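PDB 3CLK: transcription regulator from Lactobacillus plantarum WCFS1, which probably regulates transcription as a dimer, its two-lobed periplasmic-binding-protein-like domain being of the kind that senses small effectors in LacI-type repressors. Local coordinates for residues H56-A61 / D78-L83; A145-A150 / E161-G166; Q175-F180 / F207-P212; Q115-L120 / R126-A131. All coordinates share one frame; numbering follows the deposited sequence.

Contact 1 of 4, residues H56-A61 / D78-L83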
loop_
_atom_site.group_PDB
_atom_site.type_symbol
_atom_site.label_atom_id
_atom_site.label_comp_id
_atom_site.label_asym_id
_atom_site.label_seq_id
_atom_site.Cartn_x
_atom_site.Cartn_y
_atom_site.Cartn_z
ATOM N N HIS B 56 -23.097 1.645 7.601
ATOM C CA HIS B 56 -22.820 3.052 7.871
ATOM C C HIS B 56 -21.956 3.696 6.795
ATOM O O HIS B 56 -21.993 4.911 6.598
ATOM C CB HIS B 56 -22.149 3.197 9.235
ATOM C CG HIS B 56 -23.076 2.946 10.380
ATOM N ND1 HIS B 56 -24.116 3.794 10.691
ATOM C CD2 HIS B 56 -23.150 1.920 11.261
ATOM C CE1 HIS B 56 -24.794 3.303 11.712
ATOM N NE2 HIS B 56 -24.229 2.166 12.077
ATOM N N ALA B 57 -21.173 2.880 6.102
ATOM C CA ALA B 57 -20.329 3.395 5.038
ATOM C C ALA B 57 -21.255 3.828 3.906
ATOM O O ALA B 57 -21.110 4.922 3.358
ATOM C CB ALA B 57 -19.361 2.318 4.561
ATOM N N LEU B 58 -22.212 2.966 3.568
ATOM C CA LEU B 58 -23.166 3.271 2.505
ATOM C C LEU B 58 -23.939 4.539 2.834
ATOM O O LEU B 58 -24.041 5.443 2.008
ATOM C CB LEU B 58 -24.159 2.121 2.304
ATOM C CG LEU B 58 -23.698 0.821 1.640
ATOM C CD1 LEU B 58 -23.033 1.134 0.303
ATOM C CD2 LEU B 58 -22.744 0.083 2.551
ATOM N N LEU B 59 -24.484 4.608 4.045
ATOM C CA LEU B 59 -25.243 5.787 4.437
ATOM C C LEU B 59 -24.371 7.030 4.444
ATOM O O LEU B 59 -24.822 8.104 4.062
ATOM C CB LEU B 59 -25.894 5.597 5.815
ATOM C CG LEU B 59 -27.129 4.687 5.865
ATOM C CD1 LEU B 59 -27.783 4.808 7.239
ATOM C CD2 LEU B 59 -28.126 5.085 4.782
ATOM N N THR B 60 -23.121 6.891 4.869
ATOM C CA THR B 60 -22.225 8.039 4.897
ATOM C C THR B 60 -22.069 8.621 3.497
ATOM O O THR B 60 -21.889 9.827 3.337
ATOM C CB THR B 60 -20.825 7.665 5.425
ATOM O OG1 THR B 60 -20.929 7.184 6.771
ATOM C CG2 THR B 60 -19.907 8.883 5.395
ATOM N N ALA B 61 -22.143 7.760 2.485
ATOM C CA ALA B 61 -22.001 8.197 1.096
ATOM C C ALA B 61 -23.313 8.732 0.526
ATOM O O ALA B 61 -23.327 9.725 -0.208
ATOM C CB ALA B 61 -21.497 7.041 0.238
ATOM N N ASP B 78 -26.482 -9.153 1.958
ATOM C CA ASP B 78 -27.724 -9.143 1.193
ATOM C C ASP B 78 -28.554 -7.889 1.464
ATOM O O ASP B 78 -29.114 -7.296 0.538
ATOM C CB ASP B 78 -28.555 -10.386 1.512
ATOM C CG ASP B 78 -27.786 -11.668 1.284
ATOM O OD1 ASP B 78 -26.887 -11.977 2.095
ATOM O OD2 ASP B 78 -28.073 -12.364 0.288
ATOM N N ASP B 79 -28.632 -7.486 2.729
ATOM C CA ASP B 79 -29.404 -6.307 3.104
ATOM C C ASP B 79 -28.707 -4.991 2.770
ATOM O O ASP B 79 -29.362 -4.020 2.396
ATOM C CB ASP B 79 -29.754 -6.348 4.596
ATOM C CG ASP B 79 -30.630 -7.537 4.952
ATOM O OD1 ASP B 79 -31.549 -7.852 4.168
ATOM O OD2 ASP B 79 -30.408 -8.149 6.018
ATOM N N ASN B 80 -27.385 -4.947 2.912
ATOM C CA ASN B 80 -26.656 -3.726 2.594
ATOM C C ASN B 80 -26.707 -3.463 1.090
ATOM O O ASN B 80 -26.627 -2.317 0.653
ATOM C CB ASN B 80 -25.206 -3.826 3.069
ATOM C CG ASN B 80 -25.039 -3.406 4.519
ATOM O OD1 ASN B 80 -24.398 -4.097 5.315
ATOM N ND2 ASN B 80 -25.614 -2.260 4.867
ATOM N N LEU B 81 -26.853 -4.530 0.310
ATOM C CA LEU B 81 -26.932 -4.423 -1.140
ATOM C C LEU B 81 -28.296 -3.878 -1.558
ATOM O O LEU B 81 -28.375 -2.997 -2.417
ATOM C CB LEU B 81 -26.700 -5.786 -1.790
ATOM C CG LEU B 81 -26.925 -5.883 -3.304
ATOM C CD1 LEU B 81 -26.099 -4.832 -4.036
ATOM C CD2 LEU B 81 -26.549 -7.280 -3.773
ATOM N N GLN B 82 -29.368 -4.401 -0.963
ATOM C CA GLN B 82 -30.707 -3.912 -1.296
ATOM C C GLN B 82 -30.771 -2.455 -0.848
ATOM O O GLN B 82 -31.475 -1.637 -1.434
ATOM C CB GLN B 82 -31.796 -4.722 -0.579
ATOM C CG GLN B 82 -31.643 -4.774 0.931
ATOM C CD GLN B 82 -32.973 -4.859 1.662
ATOM O OE1 GLN B 82 -33.796 -5.735 1.390
ATOM N NE2 GLN B 82 -33.185 -3.944 2.603
ATOM N N LEU B 83 -30.016 -2.140 0.197
ATOM C CA LEU B 83 -29.973 -0.787 0.718
ATOM C C LEU B 83 -29.410 0.168 -0.340
ATOM O O LEU B 83 -30.018 1.189 -0.651
ATOM C CB LEU B 83 -29.120 -0.751 1.987
ATOM C CG LEU B 83 -28.947 0.577 2.726
ATOM C CD1 LEU B 83 -27.849 1.398 2.079
ATOM C CD2 LEU B 83 -30.274 1.329 2.740
#
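Leu-58 and Leu-83 make the apolar contact between segments 56-61 and 78-83, the first buried, the second partly exposed. The meeting is narrow: CD1 of Leu-83 rests 3.8 Å from CB of Leu-58, one methyl branch set against the root of the other side chain. With chi1 at -179°, CG of Leu-83 stands opposite its own backbone N, which carries CD1 across the gap between the helices. Leu-58 also packs on Leu-76.

The two helices, 53-63 and 78-86, follow one another on the same flank of the parallel sheet of the N-terminal lobe, with strand 68-72 between them in the chain. Such side-by-side packing belongs to the Rossmann-like lobes of the periplasmic-binding-protein fold. Ala-57 and Ala-61 meet the sheet itself, at Val-44.

A polar group borders the leucines. Asn-80 brings ND2 to 4.4 Å from CD2 of Leu-58, a van der Waals approach, while its OD1 is hydrogen-bonded to Thr-77 OG1 and more weakly to Gln-54 NE2, so the buried amide oxygen has partners. Within helix 53-63, Thr-60 bonds back to His-56 O through both its N and its OG1. Both residues also pack on Asn-40 of the second subunit.

Contact 2 of 4, residues A145-A150 / E161-G166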
loop_
_atom_site.group_PDB
_atom_site.type_symbol
_atom_site.label_atom_id
_atom_site.label_comp_id
_atom_site.label_asym_id
_atom_site.label_seq_id
_atom_site.Cartn_x
_atom_site.Cartn_y
_atom_site.Cartn_z
ATOM N N ALA B 145 -10.949 -22.214 -10.502
ATOM C CA ALA B 145 -11.509 -22.975 -11.616
ATOM C C ALA B 145 -10.600 -22.822 -12.836
ATOM O O ALA B 145 -10.396 -23.774 -13.585
ATOM C CB ALA B 145 -12.928 -22.486 -11.948
ATOM N N GLY B 146 -10.061 -21.618 -13.023
ATOM C CA GLY B 146 -9.163 -21.351 -14.136
ATOM C C GLY B 146 -7.895 -22.176 -14.007
ATOM O O GLY B 146 -7.361 -22.677 -15.000
ATOM N N TYR B 147 -7.421 -22.318 -12.773
ATOM C CA TYR B 147 -6.225 -23.099 -12.456
ATOM C C TYR B 147 -6.459 -24.569 -12.791
ATOM O O TYR B 147 -5.609 -25.218 -13.414
ATOM C CB TYR B 147 -5.894 -22.948 -10.963
ATOM C CG TYR B 147 -5.022 -24.031 -10.349
ATOM C CD1 TYR B 147 -3.634 -24.027 -10.506
ATOM C CD2 TYR B 147 -5.591 -25.036 -9.563
ATOM C CE1 TYR B 147 -2.832 -25.004 -9.877
ATOM C CE2 TYR B 147 -4.814 -26.001 -8.945
ATOM C CZ TYR B 147 -3.437 -25.983 -9.097
ATOM O OH TYR B 147 -2.692 -26.940 -8.444
ATOM N N LYS B 148 -7.615 -25.091 -12.374
ATOM C CA LYS B 148 -7.959 -26.495 -12.621
ATOM C C LYS B 148 -8.194 -26.784 -14.101
ATOM O O LYS B 148 -7.954 -27.894 -14.563
ATOM C CB LYS B 148 -9.197 -26.900 -11.812
ATOM C CG LYS B 148 -8.948 -27.011 -10.315
ATOM C CD LYS B 148 -10.192 -27.469 -9.560
ATOM C CE LYS B 148 -9.926 -27.468 -8.063
ATOM N NZ LYS B 148 -11.089 -27.951 -7.264
ATOM N N LYS B 149 -8.677 -25.787 -14.833
ATOM C CA LYS B 149 -8.912 -25.942 -16.261
ATOM C C LYS B 149 -7.559 -26.053 -16.968
ATOM O O LYS B 149 -7.357 -26.934 -17.802
ATOM C CB LYS B 149 -9.685 -24.739 -16.810
ATOM C CG LYS B 149 -9.931 -24.801 -18.319
ATOM C CD LYS B 149 -10.936 -23.759 -18.788
ATOM C CE LYS B 149 -10.442 -22.329 -18.585
ATOM N NZ LYS B 149 -11.417 -21.319 -19.114
ATOM N N ALA B 150 -6.636 -25.160 -16.618
ATOM C CA ALA B 150 -5.301 -25.159 -17.209
ATOM C C ALA B 150 -4.641 -26.508 -16.994
ATOM O O ALA B 150 -4.015 -27.055 -17.905
ATOM C CB ALA B 150 -4.449 -24.053 -16.595
ATOM N N GLU B 161 -3.769 -31.537 -2.600
ATOM C CA GLU B 161 -2.641 -31.208 -1.739
ATOM C C GLU B 161 -1.832 -30.033 -2.283
ATOM O O GLU B 161 -1.036 -29.433 -1.559
ATOM C CB GLU B 161 -1.731 -32.427 -1.567
ATOM C CG GLU B 161 -2.451 -33.624 -0.981
ATOM C CD GLU B 161 -3.377 -33.223 0.152
ATOM O OE1 GLU B 161 -2.874 -32.749 1.194
ATOM O OE2 GLU B 161 -4.608 -33.371 -0.011
ATOM N N TRP B 162 -2.042 -29.712 -3.557
ATOM C CA TRP B 162 -1.337 -28.612 -4.212
ATOM C C TRP B 162 -2.100 -27.299 -4.050
ATOM O O TRP B 162 -1.662 -26.240 -4.519
ATOM C CB TRP B 162 -1.164 -28.915 -5.702
ATOM C CG TRP B 162 -0.241 -30.068 -6.012
ATOM C CD1 TRP B 162 0.512 -30.788 -5.123
ATOM C CD2 TRP B 162 0.064 -30.593 -7.309
ATOM N NE1 TRP B 162 1.268 -31.724 -5.790
ATOM C CE2 TRP B 162 1.013 -31.627 -7.134
ATOM C CE3 TRP B 162 -0.371 -30.289 -8.605
ATOM C CZ2 TRP B 162 1.538 -32.358 -8.204
ATOM C CZ3 TRP B 162 0.152 -31.018 -9.677
ATOM C CH2 TRP B 162 1.096 -32.040 -9.465
ATOM N N ILE B 163 -3.241 -27.381 -3.375
ATOM C CA ILE B 163 -4.089 -26.227 -3.147
ATOM C C ILE B 163 -4.079 -25.883 -1.663
ATOM O O ILE B 163 -4.529 -26.677 -0.825
ATOM C CB ILE B 163 -5.535 -26.528 -3.611
ATOM C CG1 ILE B 163 -5.505 -27.083 -5.040
ATOM C CG2 ILE B 163 -6.379 -25.271 -3.563
ATOM C CD1 ILE B 163 -6.859 -27.608 -5.539
ATOM N N LYS B 164 -3.532 -24.712 -1.341
ATOM C CA LYS B 164 -3.451 -24.248 0.035
ATOM C C LYS B 164 -4.192 -22.930 0.142
ATOM O O LYS B 164 -3.694 -21.884 -0.282
ATOM C CB LYS B 164 -1.994 -24.060 0.456
ATOM C CG LYS B 164 -1.171 -25.338 0.418
ATOM C CD LYS B 164 -1.723 -26.396 1.372
ATOM C CE LYS B 164 -0.868 -27.653 1.340
ATOM N NZ LYS B 164 -1.395 -28.718 2.233
ATOM N N PRO B 165 -5.420 -22.971 0.679
ATOM C CA PRO B 165 -6.256 -21.784 0.846
ATOM C C PRO B 165 -5.644 -20.767 1.800
ATOM O O PRO B 165 -4.782 -21.090 2.619
ATOM C CB PRO B 165 -7.567 -22.359 1.385
ATOM C CG PRO B 165 -7.622 -23.704 0.745
ATOM C CD PRO B 165 -6.202 -24.193 0.934
ATOM N N GLY B 166 -6.119 -19.539 1.691
ATOM C CA GLY B 166 -5.625 -18.476 2.534
ATOM C C GLY B 166 -6.543 -17.296 2.362
ATOM O O GLY B 166 -7.673 -17.441 1.887
#
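Tyr-147 is the residue through which helix segment 145-150 grips segment 161-166 most closely. Its chi1 of 159° sends CG away from the backbone N and drives the phenol between helix and strand, where it meets two successive residues. OH arrives at the edge of the Trp-162 indole, near the plane of the ring, 3.7 Å from Trp-162 CB and slightly farther from CE3; the two side chains cross at about a right angle. One atom back from the hydroxyl-bearing CZ, CE2 lies 4.1 Å from CG1 of Ile-163, an oblique approach. The hydroxyl itself is hydrogen-bonded to Ile-128 O on the adjacent strand.

Packing thins toward the solvent. There the extended Lys-148 passes Ile-163 at roughly a right angle and lays CE 4.0 Å from CD1 of Ile-163, using its aliphatic shaft alone; it also touches Ile-158 and Gln-160. Lys-149 turns to other partners altogether, a salt bridge with Glu-110 and a cation-pi contact with Tyr-114.

Helix and strand here are the last two elements of a beta-alpha-beta unit formed by strand 128-131, helix 138-153 and strand 163-164. The chemistry is amphipathic: the buried tyrosine hydroxyl has a backbone carbonyl as partner, which probably offsets the cost of burying it, while the partly exposed lysine meets the isoleucine through methylene carbon rather than through its charge.

Contact 3 of 4, residues Q175-F180 / F207-P212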
loop_
_atom_site.group_PDB
_atom_site.type_symbol
_atom_site.label_atom_id
_atom_site.label_comp_id
_atom_site.label_asym_id
_atom_site.label_seq_id
_atom_site.Cartn_x
_atom_site.Cartn_y
_atom_site.Cartn_z
ATOM N N GLN B 175 2.415 -19.303 5.359
ATOM C CA GLN B 175 1.775 -20.499 5.908
ATOM C C GLN B 175 1.607 -21.589 4.867
ATOM O O GLN B 175 1.835 -22.762 5.142
ATOM C CB GLN B 175 0.407 -20.155 6.528
ATOM C CG GLN B 175 0.493 -19.216 7.749
ATOM C CD GLN B 175 1.520 -19.685 8.762
ATOM O OE1 GLN B 175 2.723 -19.593 8.523
ATOM N NE2 GLN B 175 1.048 -20.202 9.899
ATOM N N ALA B 176 1.188 -21.200 3.671
ATOM C CA ALA B 176 1.015 -22.161 2.598
ATOM C C ALA B 176 2.360 -22.788 2.206
ATOM O O ALA B 176 2.427 -23.983 1.932
ATOM C CB ALA B 176 0.372 -21.483 1.386
HETATM N N MSE B 177 3.435 -22.000 2.184
HETATM C CA MSE B 177 4.739 -22.559 1.802
HETATM C C MSE B 177 5.187 -23.584 2.860
HETATM O O MSE B 177 5.805 -24.606 2.532
HETATM C CB MSE B 177 5.779 -21.442 1.627
HETATM C CG MSE B 177 7.154 -21.907 1.115
HETATM SE SE MSE B 177 7.120 -22.758 -0.655
HETATM C CE MSE B 177 7.606 -24.585 -0.188
ATOM N N LYS B 178 4.861 -23.320 4.126
ATOM C CA LYS B 178 5.200 -24.241 5.205
ATOM C C LYS B 178 4.420 -25.530 4.966
ATOM O O LYS B 178 4.956 -26.629 5.117
ATOM C CB LYS B 178 4.835 -23.638 6.567
ATOM C CG LYS B 178 5.697 -22.441 6.952
ATOM C CD LYS B 178 5.217 -21.804 8.245
ATOM C CE LYS B 178 6.008 -20.539 8.578
ATOM N NZ LYS B 178 5.452 -19.910 9.807
ATOM N N ALA B 179 3.158 -25.382 4.566
ATOM C CA ALA B 179 2.304 -26.518 4.273
ATOM C C ALA B 179 2.917 -27.364 3.147
ATOM O O ALA B 179 3.018 -28.587 3.259
ATOM C CB ALA B 179 0.917 -26.034 3.878
ATOM N N PHE B 180 3.329 -26.718 2.063
ATOM C CA PHE B 180 3.934 -27.458 0.958
ATOM C C PHE B 180 5.155 -28.209 1.469
ATOM O O PHE B 180 5.376 -29.368 1.118
ATOM C CB PHE B 180 4.336 -26.518 -0.171
ATOM C CG PHE B 180 3.174 -25.901 -0.892
ATOM C CD1 PHE B 180 2.095 -26.681 -1.299
ATOM C CD2 PHE B 180 3.179 -24.550 -1.217
ATOM C CE1 PHE B 180 1.040 -26.115 -2.023
ATOM C CE2 PHE B 180 2.142 -23.983 -1.932
ATOM C CZ PHE B 180 1.067 -24.769 -2.338
ATOM N N PHE B 207 13.591 -22.016 3.736
ATOM C CA PHE B 207 13.736 -23.464 3.590
ATOM C C PHE B 207 14.957 -23.790 2.713
ATOM O O PHE B 207 15.270 -24.958 2.479
ATOM C CB PHE B 207 12.482 -24.081 2.942
ATOM C CG PHE B 207 11.308 -24.260 3.884
ATOM C CD1 PHE B 207 11.498 -24.407 5.251
ATOM C CD2 PHE B 207 10.009 -24.359 3.378
ATOM C CE1 PHE B 207 10.417 -24.653 6.105
ATOM C CE2 PHE B 207 8.921 -24.606 4.223
ATOM C CZ PHE B 207 9.129 -24.754 5.590
ATOM N N GLY B 208 15.640 -22.761 2.226
ATOM C CA GLY B 208 16.797 -22.986 1.378
ATOM C C GLY B 208 16.414 -23.292 -0.065
ATOM O O GLY B 208 17.220 -23.828 -0.828
ATOM N N ILE B 209 15.175 -22.968 -0.432
ATOM C CA ILE B 209 14.671 -23.180 -1.789
ATOM C C ILE B 209 14.930 -21.906 -2.603
ATOM O O ILE B 209 14.429 -20.834 -2.274
ATOM C CB ILE B 209 13.144 -23.476 -1.779
ATOM C CG1 ILE B 209 12.871 -24.771 -1.007
ATOM C CG2 ILE B 209 12.613 -23.595 -3.211
ATOM C CD1 ILE B 209 11.396 -25.095 -0.851
ATOM N N GLU B 210 15.708 -22.031 -3.668
ATOM C CA GLU B 210 16.036 -20.883 -4.508
ATOM C C GLU B 210 15.007 -20.580 -5.597
ATOM O O GLU B 210 14.554 -21.464 -6.304
ATOM C CB GLU B 210 17.402 -21.104 -5.156
ATOM C CG GLU B 210 18.510 -21.321 -4.153
ATOM C CD GLU B 210 19.788 -21.772 -4.813
ATOM O OE1 GLU B 210 20.343 -20.992 -5.612
ATOM O OE2 GLU B 210 20.229 -22.908 -4.537
ATOM N N VAL B 211 14.661 -19.311 -5.731
ATOM C CA VAL B 211 13.700 -18.872 -6.731
ATOM C C VAL B 211 14.466 -18.004 -7.733
ATOM O O VAL B 211 15.189 -17.096 -7.335
ATOM C CB VAL B 211 12.590 -18.038 -6.071
ATOM C CG1 VAL B 211 11.651 -17.460 -7.143
ATOM C CG2 VAL B 211 11.822 -18.907 -5.067
ATOM N N PRO B 212 14.318 -18.267 -9.040
ATOM C CA PRO B 212 13.498 -19.281 -9.715
ATOM C C PRO B 212 14.247 -20.603 -9.960
ATOM O O PRO B 212 13.713 -21.530 -10.575
ATOM C CB PRO B 212 13.131 -18.581 -11.013
ATOM C CG PRO B 212 14.440 -17.928 -11.369
ATOM C CD PRO B 212 14.944 -17.371 -10.034
#
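Phe-207 turns the edge of its ring to the backbone of helix segment 175-180. Its CE2 comes within 3.5 Å of Met-177 O, which lies in the plane of the ring, and CE2 is also 3.9 Å from Lys-178 CA. This geometry suits a weakly polar contact between an aromatic C-H and a carbonyl oxygen, rather than stacking. Beside it a second, purely apolar contact forms: Met-177, a selenomethionine in this crystal, and Ile-209 reach toward each other tip to tip, with CE of Met-177 3.9 Å from CD1 of Ile-209. The same CE lies 4.3 Å from CD2 of Phe-207, linking the two contacts.

The next shell explains the placement. Met-177 leaves the helix with CG opposite the backbone N and then bends at both chi2 (61°) and chi3 (-113°), which together bring CE toward the loop. Gly-208, with phi of 81°, closes the preceding helix in a Schellman motif; the residues flanking it, Phe-207 and Ile-209, both start out toward segment 175-180. Lys-178 lends CG to the margin of the ring, 4.4 Å from Phe-207 CZ, but its ammonium heads elsewhere: NZ donates to Gln-175 OE1 over 3.0 Å, in the carbonyl plane and on a lone pair.

In the fold, the loop joins helix 194-206 to strand 216-219, and Gln-203 and Ala-204 of that helix back Met-177 and Ile-209 respectively. Helix 170-180 meanwhile seats Ala-176 and Phe-180 on strands 163-164 and 128-131, so the contact lies at the C-terminal ends of two neighbouring helices on one face of the sheet.

Contact 4 of 4, residues Q115-L120 / R126-A131; sequences QATNLL and RQIGIA
Thr-117 and Ile-128 bring the one flat group of this otherwise aliphatic contact, a peptide carbonyl, against a methyl: CD1 of Ile-128 lies beyond Thr-117 O, 3.9 Å away and tilted somewhat from the carbonyl plane, not over its face. Aromatic rings play no part between segments 115-120 and 126-131, and the rest is branched-chain packing. CG2 of Thr-117 stands 4.2 Å from the same CD1, while its hydroxyl turns back to bond Gly-113 O one helical turn earlier, leaving the methyl for the interface.

Leu-120 makes the closer fit. Its CD1 approaches CG2 of Ile-128 to 3.6 Å, and its CB lies 3.7 Å from CD1 of Ile-128, so both arms of the isoleucine are engaged by one leucine. The isoleucine torsion accounts for this fork: at chi1 -53° CG1 lies opposite the carbonyl carbon and CG2 opposite the backbone N, and both branches face the helix. Ile-128 thus fits against the helical turn from Thr-117 to Leu-120. All three residues are buried, and Leu-120 continues inward onto Ile-190 and Val-218 of the next strands.

Helix 109-121 and strand 128-131 are consecutive in the chain, and a helix laid over the central strands of a largely parallel sheet is the alpha/beta layering characteristic of type I periplasmic-binding-protein lobes.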
loop_
_atom_site.group_PDB
_atom_site.type_symbol
_atom_site.label_atom_id
_atom_site.label_comp_id
_atom_site.label_asym_id
_atom_site.label_seq_id
_atom_site.Cartn_x
_atom_site.Cartn_y
_atom_site.Cartn_z
ATOM N N GLN B 115 -4.409 -18.113 -17.090
ATOM C CA GLN B 115 -3.164 -17.559 -17.620
ATOM C C GLN B 115 -1.962 -17.757 -16.692
ATOM O O GLN B 115 -0.861 -18.074 -17.146
ATOM C CB GLN B 115 -3.337 -16.072 -17.927
ATOM C CG GLN B 115 -4.107 -15.818 -19.218
ATOM C CD GLN B 115 -4.083 -14.363 -19.633
ATOM O OE1 GLN B 115 -3.025 -13.737 -19.689
ATOM N NE2 GLN B 115 -5.249 -13.820 -19.941
ATOM N N ALA B 116 -2.174 -17.577 -15.396
ATOM C CA ALA B 116 -1.101 -17.748 -14.418
ATOM C C ALA B 116 -0.539 -19.165 -14.482
ATOM O O ALA B 116 0.679 -19.378 -14.490
ATOM C CB ALA B 116 -1.634 -17.458 -13.003
ATOM N N THR B 117 -1.447 -20.131 -14.530
ATOM C CA THR B 117 -1.073 -21.532 -14.569
ATOM C C THR B 117 -0.414 -21.932 -15.887
ATOM O O THR B 117 0.600 -22.633 -15.888
ATOM C CB THR B 117 -2.302 -22.418 -14.303
ATOM O OG1 THR B 117 -2.945 -21.979 -13.098
ATOM C CG2 THR B 117 -1.886 -23.870 -14.146
ATOM N N ASN B 118 -0.981 -21.492 -17.005
ATOM C CA ASN B 118 -0.402 -21.822 -18.305
ATOM C C ASN B 118 0.984 -21.216 -18.462
ATOM O O ASN B 118 1.835 -21.776 -19.155
ATOM C CB ASN B 118 -1.313 -21.348 -19.442
ATOM C CG ASN B 118 -2.416 -22.343 -19.748
ATOM O OD1 ASN B 118 -3.414 -22.010 -20.394
ATOM N ND2 ASN B 118 -2.234 -23.580 -19.295
ATOM N N LEU B 119 1.214 -20.072 -17.824
ATOM C CA LEU B 119 2.518 -19.423 -17.903
ATOM C C LEU B 119 3.588 -20.404 -17.406
ATOM O O LEU B 119 4.667 -20.518 -18.004
ATOM C CB LEU B 119 2.524 -18.138 -17.063
ATOM C CG LEU B 119 3.705 -17.171 -17.235
ATOM C CD1 LEU B 119 3.347 -15.806 -16.660
ATOM C CD2 LEU B 119 4.952 -17.741 -16.557
ATOM N N LEU B 120 3.292 -21.115 -16.320
ATOM C CA LEU B 120 4.235 -22.091 -15.774
ATOM C C LEU B 120 4.251 -23.353 -16.642
ATOM O O LEU B 120 5.315 -23.911 -16.919
ATOM C CB LEU B 120 3.864 -22.451 -14.325
ATOM C CG LEU B 120 4.008 -21.327 -13.286
ATOM C CD1 LEU B 120 3.425 -21.758 -11.940
ATOM C CD2 LEU B 120 5.473 -20.973 -13.132
ATOM N N ARG B 126 4.819 -28.950 -14.377
ATOM C CA ARG B 126 3.625 -29.796 -14.340
ATOM C C ARG B 126 3.152 -30.001 -12.903
ATOM O O ARG B 126 1.987 -30.305 -12.666
ATOM C CB ARG B 126 3.893 -31.147 -15.013
ATOM C CG ARG B 126 3.993 -31.061 -16.534
ATOM C CD ARG B 126 4.130 -32.449 -17.158
ATOM N NE ARG B 126 2.951 -33.287 -16.937
ATOM C CZ ARG B 126 1.781 -33.127 -17.548
ATOM N NH1 ARG B 126 1.615 -32.154 -18.433
ATOM N NH2 ARG B 126 0.775 -33.949 -17.273
ATOM N N GLN B 127 4.067 -29.846 -11.949
ATOM C CA GLN B 127 3.739 -29.975 -10.535
ATOM C C GLN B 127 3.599 -28.536 -10.045
ATOM O O GLN B 127 4.514 -27.952 -9.461
ATOM C CB GLN B 127 4.855 -30.720 -9.802
ATOM C CG GLN B 127 5.068 -32.126 -10.373
ATOM C CD GLN B 127 5.889 -33.012 -9.470
ATOM O OE1 GLN B 127 7.111 -32.867 -9.371
ATOM N NE2 GLN B 127 5.218 -33.937 -8.791
ATOM N N ILE B 128 2.422 -27.984 -10.312
ATOM C CA ILE B 128 2.092 -26.598 -10.015
ATOM C C ILE B 128 1.085 -26.435 -8.881
ATOM O O ILE B 128 -0.014 -26.986 -8.938
ATOM C CB ILE B 128 1.509 -25.951 -11.285
ATOM C CG1 ILE B 128 2.467 -26.175 -12.459
ATOM C CG2 ILE B 128 1.231 -24.474 -11.055
ATOM C CD1 ILE B 128 1.964 -25.617 -13.790
ATOM N N GLY B 129 1.460 -25.667 -7.861
ATOM C CA GLY B 129 0.568 -25.432 -6.741
ATOM C C GLY B 129 -0.015 -24.031 -6.800
ATOM O O GLY B 129 0.449 -23.196 -7.578
ATOM N N ILE B 130 -1.041 -23.778 -5.988
ATOM C CA ILE B 130 -1.689 -22.470 -5.928
ATOM C C ILE B 130 -1.995 -22.186 -4.464
ATOM O O ILE B 130 -2.571 -23.031 -3.755
ATOM C CB ILE B 130 -2.972 -22.432 -6.792
ATOM C CG1 ILE B 130 -3.538 -21.013 -6.805
ATOM C CG2 ILE B 130 -4.000 -23.446 -6.279
ATOM C CD1 ILE B 130 -4.464 -20.747 -7.966
ATOM N N ALA B 131 -1.607 -21.000 -3.999
ATOM C CA ALA B 131 -1.779 -20.679 -2.590
ATOM C C ALA B 131 -2.346 -19.322 -2.221
ATOM O O ALA B 131 -2.162 -18.333 -2.935
ATOM C CB ALA B 131 -0.447 -20.859 -1.880
#

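Overall arrangement
Along the chain the contacts run in series, contact 1 first, then 4, 2 and 3. Contact 1 stands alone in the N-terminal lobe on its parallel sheet, its centre 33 to 42 Å from the others. Contacts 2, 3 and 4 share the second lobe and its mixed sheet. The centres of contacts 2 and 4 are 8 Å apart, those of contacts 3 and 4 are 15 Å apart, and those of contacts 2 and 3 are 17 Å apart. Strands 128-131 and 163-164 are neighbours there, joined by backbone bonding between Ile-130 and Trp-162. Helices 109-121 and 138-153 pack on one face, helix 170-180 on the other. Each lobe thus has its own core, consistent with the hinged two-lobe design of LacI-type effector domains.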